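Local coordinates for Hut operon positive regulatory protein (Bacillus subtilis, PDB 4H4L), which binds hut operon mRNA in the presence of histidine, suppressing transcription termination and switching on the genes for histidine utilization, at residues R7-L12 / A105-N110; V37-V42 / G101-V106. The protein carries 1 engineered substitution. All coordinates share one frame; numbering follows the deposited sequence.

Contact 1: R7-L12 / A105-N110; sequences RRIGRL and AVLRGN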
ATOM      1  N   ARG A   7     -24.945 -20.992  -7.443  1.00114.84           N
ATOM      2  CA  ARG A   7     -23.589 -21.543  -7.427  1.00108.22           C
ATOM      3  C   ARG A   7     -22.562 -20.385  -7.461  1.00101.85           C
ATOM      4  O   ARG A   7     -21.628 -20.361  -8.271  1.00 97.26           O
ATOM      5  CB  ARG A   7     -23.374 -22.651  -8.490  1.00101.69           C
ATOM      6  CG  ARG A   7     -23.613 -22.277  -9.949  1.00100.86           C
ATOM      7  CD  ARG A   7     -23.171 -23.397 -10.886  1.00100.73           C
ATOM      8  NE  ARG A   7     -24.081 -24.550 -10.868  1.00107.86           N
ATOM      9  CZ  ARG A   7     -23.765 -25.779 -10.451  1.00102.11           C
ATOM     10  NH1 ARG A   7     -22.546 -26.055 -10.010  1.00102.27           N
ATOM     11  NH2 ARG A   7     -24.677 -26.742 -10.487  1.00 99.66           N
ATOM     12  N   ARG A   8     -22.773 -19.415  -6.572  1.00 93.64           N
ATOM     13  CA  ARG A   8     -21.884 -18.264  -6.446  1.00 87.74           C
ATOM     14  C   ARG A   8     -20.656 -18.705  -5.651  1.00 79.51           C
ATOM     15  O   ARG A   8     -20.736 -18.958  -4.444  1.00 76.74           O
ATOM     16  CB  ARG A   8     -22.606 -17.076  -5.783  1.00 92.25           C
ATOM     17  CG  ARG A   8     -23.554 -16.290  -6.705  1.00 96.03           C
ATOM     18  CD  ARG A   8     -24.375 -15.210  -5.983  1.00 91.47           C
ATOM     19  NE  ARG A   8     -25.099 -15.714  -4.800  1.00 92.76           N
ATOM     20  CZ  ARG A   8     -25.975 -15.018  -4.069  1.00 88.22           C
ATOM     21  NH1 ARG A   8     -26.284 -13.760  -4.384  1.00 89.31           N
ATOM     22  NH2 ARG A   8     -26.553 -15.590  -3.018  1.00 76.95           N
ATOM     23  N   ILE A   9     -19.528 -18.804  -6.350  1.00 68.82           N
ATOM     24  CA  ILE A   9     -18.320 -19.465  -5.834  1.00 61.71           C
ATOM     25  C   ILE A   9     -17.781 -18.956  -4.482  1.00 65.33           C
ATOM     26  O   ILE A   9     -17.403 -19.765  -3.613  1.00 66.38           O
ATOM     27  CB  ILE A   9     -17.231 -19.470  -6.902  1.00 54.33           C
ATOM     28  CG1 ILE A   9     -15.982 -20.175  -6.380  1.00 53.07           C
ATOM     29  CG2 ILE A   9     -17.015 -18.064  -7.428  1.00 51.28           C
ATOM     30  CD1 ILE A   9     -15.027 -20.640  -7.468  1.00 52.91           C
ATOM     31  N   GLY A  10     -17.757 -17.634  -4.303  1.00 58.79           N
ATOM     32  CA  GLY A  10     -17.400 -17.049  -3.032  1.00 55.18           C
ATOM     33  C   GLY A  10     -18.273 -17.574  -1.907  1.00 64.33           C
ATOM     34  O   GLY A  10     -17.774 -18.219  -0.972  1.00 67.60           O
ATOM     35  N   ARG A  11     -19.582 -17.341  -1.999  1.00 64.99           N
ATOM     36  CA  ARG A  11     -20.450 -17.612  -0.861  1.00 65.12           C
ATOM     37  C   ARG A  11     -20.360 -19.079  -0.469  1.00 68.65           C
ATOM     38  O   ARG A  11     -20.305 -19.405   0.718  1.00 72.37           O
ATOM     39  CB  ARG A  11     -21.894 -17.162  -1.117  1.00 74.57           C
ATOM     40  CG  ARG A  11     -22.753 -18.085  -1.972  1.00 75.67           C
ATOM     41  CD  ARG A  11     -24.170 -17.547  -2.164  1.00 77.43           C
ATOM     42  NE  ARG A  11     -24.949 -17.498  -0.926  1.00 81.20           N
ATOM     43  CZ  ARG A  11     -25.574 -18.542  -0.382  1.00 82.59           C
ATOM     44  NH1 ARG A  11     -25.510 -19.739  -0.954  1.00 84.64           N
ATOM     45  NH2 ARG A  11     -26.257 -18.398   0.745  1.00 77.03           N
ATOM     46  N   LEU A  12     -20.284 -19.942  -1.480  1.00 63.96           N
ATOM     47  CA  LEU A  12     -20.189 -21.383  -1.302  1.00 60.47           C
ATOM     48  C   LEU A  12     -18.993 -21.791  -0.467  1.00 64.87           C
ATOM     49  O   LEU A  12     -19.162 -22.382   0.607  1.00 57.38           O
ATOM     50  CB  LEU A  12     -20.131 -22.081  -2.658  1.00 59.79           C
ATOM     51  CG  LEU A  12     -21.509 -22.379  -3.231  1.00 60.63           C
ATOM     52  CD1 LEU A  12     -21.401 -22.923  -4.646  1.00 59.04           C
ATOM     53  CD2 LEU A  12     -22.191 -23.369  -2.304  1.00 58.35           C
ATOM     54  N   ALA A 105     -10.619 -22.613   2.485  1.00 43.18           N
ATOM     55  CA  ALA A 105     -11.383 -23.349   1.517  1.00 45.55           C
ATOM     56  C   ALA A 105     -10.856 -22.936   0.170  1.00 53.16           C
ATOM     57  O   ALA A 105     -10.517 -21.759   0.015  1.00 60.81           O
ATOM     58  CB  ALA A 105     -12.835 -22.961   1.632  1.00 45.14           C
ATOM     59  N   VAL A 106     -10.776 -23.872  -0.788  1.00 50.20           N
ATOM     60  CA  VAL A 106     -10.464 -23.547  -2.196  1.00 52.86           C
ATOM     61  C   VAL A 106     -11.468 -24.157  -3.175  1.00 55.01           C
ATOM     62  O   VAL A 106     -11.561 -25.374  -3.308  1.00 52.06           O
ATOM     63  CB  VAL A 106      -9.075 -24.045  -2.649  1.00 55.02           C
ATOM     64  CG1 VAL A 106      -8.780 -23.559  -4.060  1.00 50.19           C
ATOM     65  CG2 VAL A 106      -7.990 -23.614  -1.683  1.00 54.64           C
ATOM     66  N   LEU A 107     -12.195 -23.301  -3.881  1.00 58.07           N
ATOM     67  CA  LEU A 107     -13.173 -23.741  -4.868  1.00 60.71           C
ATOM     68  C   LEU A 107     -12.738 -23.473  -6.299  1.00 61.74           C
ATOM     69  O   LEU A 107     -12.174 -22.417  -6.584  1.00 67.87           O
ATOM     70  CB  LEU A 107     -14.526 -23.081  -4.628  1.00 60.04           C
ATOM     71  CG  LEU A 107     -15.628 -23.879  -3.944  1.00 64.61           C
ATOM     72  CD1 LEU A 107     -16.956 -23.203  -4.214  1.00 67.26           C
ATOM     73  CD2 LEU A 107     -15.687 -25.302  -4.468  1.00 69.09           C
ATOM     74  N   ARG A 108     -13.011 -24.435  -7.186  1.00 60.95           N
ATOM     75  CA  ARG A 108     -12.791 -24.274  -8.626  1.00 60.88           C
ATOM     76  C   ARG A 108     -13.943 -24.807  -9.506  1.00 64.57           C
ATOM     77  O   ARG A 108     -14.445 -25.923  -9.324  1.00 62.48           O
ATOM     78  CB  ARG A 108     -11.467 -24.896  -9.070  1.00 53.40           C
ATOM     79  CG  ARG A 108     -11.351 -24.977 -10.585  1.00 48.32           C
ATOM     80  CD  ARG A 108     -10.213 -25.884 -10.993  1.00 48.70           C
ATOM     81  NE  ARG A 108      -9.815 -25.672 -12.381  1.00 47.07           N
ATOM     82  CZ  ARG A 108      -8.589 -25.906 -12.845  1.00 48.07           C
ATOM     83  NH1 ARG A 108      -7.643 -26.370 -12.018  1.00 44.36           N
ATOM     84  NH2 ARG A 108      -8.303 -25.678 -14.131  1.00 39.54           N
ATOM     85  N   GLY A 109     -14.323 -23.997 -10.486  1.00 65.27           N
ATOM     86  CA  GLY A 109     -15.429 -24.310 -11.367  1.00 64.79           C
ATOM     87  C   GLY A 109     -15.940 -23.033 -11.989  1.00 69.84           C
ATOM     88  O   GLY A 109     -15.471 -21.942 -11.665  1.00 70.08           O
ATOM     89  N   ASN A 110     -16.905 -23.166 -12.891  1.00 78.59           N
ATOM     90  CA  ASN A 110     -17.475 -22.010 -13.556  1.00 81.83           C
ATOM     91  C   ASN A 110     -18.798 -21.572 -12.926  1.00 85.93           C
ATOM     92  O   ASN A 110     -19.746 -22.350 -12.906  1.00 81.99           O
ATOM     93  CB  ASN A 110     -17.654 -22.299 -15.039  1.00 80.41           C
ATOM     94  CG  ASN A 110     -18.006 -21.064 -15.816  1.00 80.52           C
ATOM     95  OD1 ASN A 110     -18.528 -20.105 -15.257  1.00 76.71           O
ATOM     96  ND2 ASN A 110     -17.715 -21.074 -17.110  1.00 87.57           N
TER

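Contact 2: V37-V42 / G101-V106; sequences VCLGKV and GLRFAV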
ATOM      1  N   VAL A  37     -12.943 -29.141  -4.929  1.00 54.40           N
ATOM      2  CA  VAL A  37     -13.020 -28.453  -3.646  1.00 55.26           C
ATOM      3  C   VAL A  37     -12.108 -29.035  -2.606  1.00 54.50           C
ATOM      4  O   VAL A  37     -11.959 -30.235  -2.507  1.00 56.20           O
ATOM      5  CB  VAL A  37     -14.460 -28.385  -3.089  1.00 57.56           C
ATOM      6  CG1 VAL A  37     -14.989 -29.761  -2.708  1.00 53.74           C
ATOM      7  CG2 VAL A  37     -14.522 -27.422  -1.910  1.00 54.71           C
ATOM      8  N   CYS A  38     -11.545 -28.154  -1.795  1.00 60.19           N
ATOM      9  CA  CYS A  38     -10.402 -28.475  -0.981  1.00 63.26           C
ATOM     10  C   CYS A  38     -10.417 -27.634   0.296  1.00 63.47           C
ATOM     11  O   CYS A  38     -10.734 -26.445   0.271  1.00 69.46           O
ATOM     12  CB  CYS A  38      -9.160 -28.214  -1.832  1.00 68.71           C
ATOM     13  SG  CYS A  38      -7.656 -27.901  -0.927  1.00 84.21           S
ATOM     14  N   LEU A  39     -10.086 -28.264   1.416  1.00 66.10           N
ATOM     15  CA  LEU A  39     -10.111 -27.598   2.722  1.00 64.13           C
ATOM     16  C   LEU A  39      -8.816 -27.846   3.448  1.00 59.66           C
ATOM     17  O   LEU A  39      -8.054 -28.724   3.056  1.00 65.28           O
ATOM     18  CB  LEU A  39     -11.268 -28.121   3.573  1.00 65.42           C
ATOM     19  CG  LEU A  39     -12.674 -27.857   3.042  1.00 64.19           C
ATOM     20  CD1 LEU A  39     -13.685 -28.230   4.105  1.00 64.16           C
ATOM     21  CD2 LEU A  39     -12.839 -26.402   2.651  1.00 59.58           C
ATOM     22  N   GLY A  40      -8.566 -27.086   4.507  1.00 55.90           N
ATOM     23  CA  GLY A  40      -7.341 -27.261   5.282  1.00 54.95           C
ATOM     24  C   GLY A  40      -7.117 -26.213   6.350  1.00 54.17           C
ATOM     25  O   GLY A  40      -7.910 -25.290   6.478  1.00 56.67           O
ATOM     26  N   LYS A  41      -6.011 -26.360   7.082  1.00 54.88           N
ATOM     27  CA  LYS A  41      -5.660 -25.511   8.216  1.00 55.17           C
ATOM     28  C   LYS A  41      -4.162 -25.204   8.326  1.00 50.31           C
ATOM     29  O   LYS A  41      -3.302 -26.075   8.204  1.00 51.00           O
ATOM     30  CB  LYS A  41      -6.120 -26.145   9.526  1.00 59.92           C
ATOM     31  CG  LYS A  41      -7.523 -25.758   9.959  1.00 63.82           C
ATOM     32  CD  LYS A  41      -7.894 -26.463  11.260  1.00 65.42           C
ATOM     33  CE  LYS A  41      -8.213 -27.943  11.024  1.00 67.10           C
ATOM     34  NZ  LYS A  41      -9.400 -28.146  10.144  1.00 59.99           N
ATOM     35  N   VAL A  42      -3.872 -23.943   8.587  1.00 45.10           N
ATOM     36  CA  VAL A  42      -2.501 -23.469   8.728  1.00 39.44           C
ATOM     37  C   VAL A  42      -2.498 -22.328   9.744  1.00 38.25           C
ATOM     38  O   VAL A  42      -3.371 -21.442   9.711  1.00 42.14           O
ATOM     39  CB  VAL A  42      -1.872 -23.075   7.357  1.00 34.76           C
ATOM     40  CG1 VAL A  42      -2.627 -21.929   6.689  1.00 31.42           C
ATOM     41  CG2 VAL A  42      -0.381 -22.762   7.492  1.00 36.82           C
ATOM     42  N   GLY A 101      -4.067 -17.925  12.818  1.00 45.80           N
ATOM     43  CA  GLY A 101      -4.481 -19.309  12.815  1.00 40.84           C
ATOM     44  C   GLY A 101      -5.616 -19.332  11.805  1.00 46.16           C
ATOM     45  O   GLY A 101      -6.747 -18.871  12.102  1.00 37.86           O
ATOM     46  N   LEU A 102      -5.333 -19.829  10.597  1.00 46.16           N
ATOM     47  CA  LEU A 102      -6.371 -19.829   9.588  1.00 47.34           C
ATOM     48  C   LEU A 102      -6.987 -21.205   9.373  1.00 53.51           C
ATOM     49  O   LEU A 102      -6.502 -22.221   9.894  1.00 58.76           O
ATOM     50  CB  LEU A 102      -5.861 -19.237   8.284  1.00 47.12           C
ATOM     51  CG  LEU A 102      -5.493 -17.750   8.277  1.00 51.97           C
ATOM     52  CD1 LEU A 102      -5.028 -17.359   6.887  1.00 52.48           C
ATOM     53  CD2 LEU A 102      -6.666 -16.871   8.685  1.00 50.41           C
ATOM     54  N   ARG A 103      -8.103 -21.203   8.660  1.00 53.63           N
ATOM     55  CA  ARG A 103      -8.606 -22.369   7.972  1.00 54.87           C
ATOM     56  C   ARG A 103      -8.888 -21.819   6.588  1.00 48.57           C
ATOM     57  O   ARG A 103      -9.268 -20.662   6.486  1.00 44.96           O
ATOM     58  CB  ARG A 103      -9.895 -22.881   8.617  1.00 63.39           C
ATOM     59  CG  ARG A 103     -10.480 -24.120   7.921  1.00 74.23           C
ATOM     60  CD  ARG A 103     -11.771 -24.654   8.554  1.00 82.31           C
ATOM     61  NE  ARG A 103     -12.381 -25.721   7.737  1.00 91.23           N
ATOM     62  CZ  ARG A 103     -13.621 -26.190   7.885  1.00 88.33           C
ATOM     63  NH1 ARG A 103     -14.426 -25.708   8.826  1.00 87.79           N
ATOM     64  NH2 ARG A 103     -14.060 -27.151   7.084  1.00 86.23           N
ATOM     65  N   PHE A 104      -8.700 -22.634   5.551  1.00 45.25           N
ATOM     66  CA  PHE A 104      -8.924 -22.234   4.159  1.00 45.50           C
ATOM     67  C   PHE A 104      -9.810 -23.198   3.353  1.00 44.32           C
ATOM     68  O   PHE A 104      -9.746 -24.431   3.511  1.00 42.44           O
ATOM     69  CB  PHE A 104      -7.579 -22.013   3.425  1.00 40.42           C
ATOM     70  CG  PHE A 104      -6.693 -23.232   3.389  1.00 39.17           C
ATOM     71  CD1 PHE A 104      -6.732 -24.115   2.296  1.00 35.97           C
ATOM     72  CD2 PHE A 104      -5.808 -23.504   4.438  1.00 39.04           C
ATOM     73  CE1 PHE A 104      -5.929 -25.251   2.269  1.00 36.17           C
ATOM     74  CE2 PHE A 104      -4.978 -24.644   4.412  1.00 39.72           C
ATOM     75  CZ  PHE A 104      -5.040 -25.518   3.324  1.00 37.28           C
ATOM     76  N   ALA A 105     -10.619 -22.613   2.485  1.00 43.18           N
ATOM     77  CA  ALA A 105     -11.383 -23.349   1.517  1.00 45.55           C
ATOM     78  C   ALA A 105     -10.856 -22.936   0.170  1.00 53.16           C
ATOM     79  O   ALA A 105     -10.517 -21.759   0.015  1.00 60.81           O
ATOM     80  CB  ALA A 105     -12.835 -22.961   1.632  1.00 45.14           C
ATOM     81  N   VAL A 106     -10.776 -23.872  -0.788  1.00 50.20           N
ATOM     82  CA  VAL A 106     -10.464 -23.547  -2.196  1.00 52.86           C
ATOM     83  C   VAL A 106     -11.468 -24.157  -3.175  1.00 55.01           C
ATOM     84  O   VAL A 106     -11.561 -25.374  -3.308  1.00 52.06           O
ATOM     85  CB  VAL A 106      -9.075 -24.045  -2.649  1.00 55.02           C
ATOM     86  CG1 VAL A 106      -8.780 -23.559  -4.060  1.00 50.19           C
ATOM     87  CG2 VAL A 106      -7.990 -23.614  -1.683  1.00 54.64           C
TER

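Contact 1: R7-L12 / A105-N110
The first turn of helix 9-17 packs on one face of the four-stranded antiparallel sheet, an alpha/beta layer contact in which Ile9 and Leu12 close around Leu107 of strand 99-109. No hydrogen bond joins the two segments; the evidence for the contact is apolar, with 228 Å² buried, most of it on Ile9 and Leu107. Ile9 has CG1 anti to its backbone N (chi1 -179°), and from there CG1 reaches Leu107 CB at 3.7 Å. Ile9 CD1 lies 3.5 Å from Leu107 O and 3.8 Å from Leu107 CB; the two side chains slide past each other in opposite directions. Leu107 answers with CD1, which sits 3.7 Å from Leu12 CB and 3.5 Å from Ile9 O. One methyl therefore touches both a side chain and the backbone of the same helical turn.

Arg8 takes the N-cap position, and the turn is closed by Leu12 N bonding to Arg8 O at 3.2 Å. The helix start is also gripped across a subunit boundary: Glu139 of the second subunit receives the N-H groups of Gly10 and Arg11 with its two carboxylate oxygens, an arrangement likely to be strengthened by the helix dipole. On the strand, Arg108 turns away from the helix, its guanidinium forming salt bridges with Glu71 and Asp119. Beyond the strand end, Asn110 OD1 accepts the N-H of Tyr112, an Asx turn. Contact between the segments is sparse there, the nearest approach being Arg7 CD to Asn110 O at 4.1 Å.

Contact 2: V37-V42 / G101-V106
Phe104 and Gly40 form the tight centre of this antiparallel strand pair, whose segment axes run at 167° to each other. Phe104 chi1 of 60° sets CG between the backbone N and the carbonyl carbon; the ring beyond it lies against Gly40. Gly40 CA lies over one ring face, 3.8 Å from its centroid, a CH-pi contact. In the backbone, Phe104 N bonds to Gly40 O at 2.9 Å and nearly straight (167°), whereas the return bond from Gly40 N is weak. Val42 CG1 approaches the ring obliquely and Cys38 SG stands at its edge, while Ile54 and Ala57 of helix 47-60 also touch it. An alanine in place of Phe104 would probably open a gap between the strands and helix 47-60 and strip Gly40 CA of its aromatic cover.

On the other face Leu39 CD2 packs well on Ala105 CB (3.6 Å); the loose part is the Lys41 end. There the exposed Lys41 crosses Arg103, the nearest approach being CG to CG at 3.9 Å. Lys41 NZ and Arg103 NE, like charges, stand 4.5 Å apart. Cohesion thus rests on backbone bonds and apolar packing, the aromatic face included, while the charged pair is likely to repel mildly.

In the fold
From the N terminus, segment 7-12 already runs into helix 9-17, and the chain reaches 37-42 after helix 26-32. It then runs through helices 47-60 and 70-87, the latter carrying the zinc-binding His73 and His77, before strand 99-109 returns beside strand 36-44. Contact 2 closes this inner loop of 58 residues; contact 1 closes the outer one of 92, so contact 2 nests within contact 1. Both end on strand 99-109 and share Ala105 and Val106. Contact 2 joins two neighbouring strands, and contact 1 lays a helix on the sheet. They meet directly where Leu107 CD2 packs 3.5 Å from Val37 CG2.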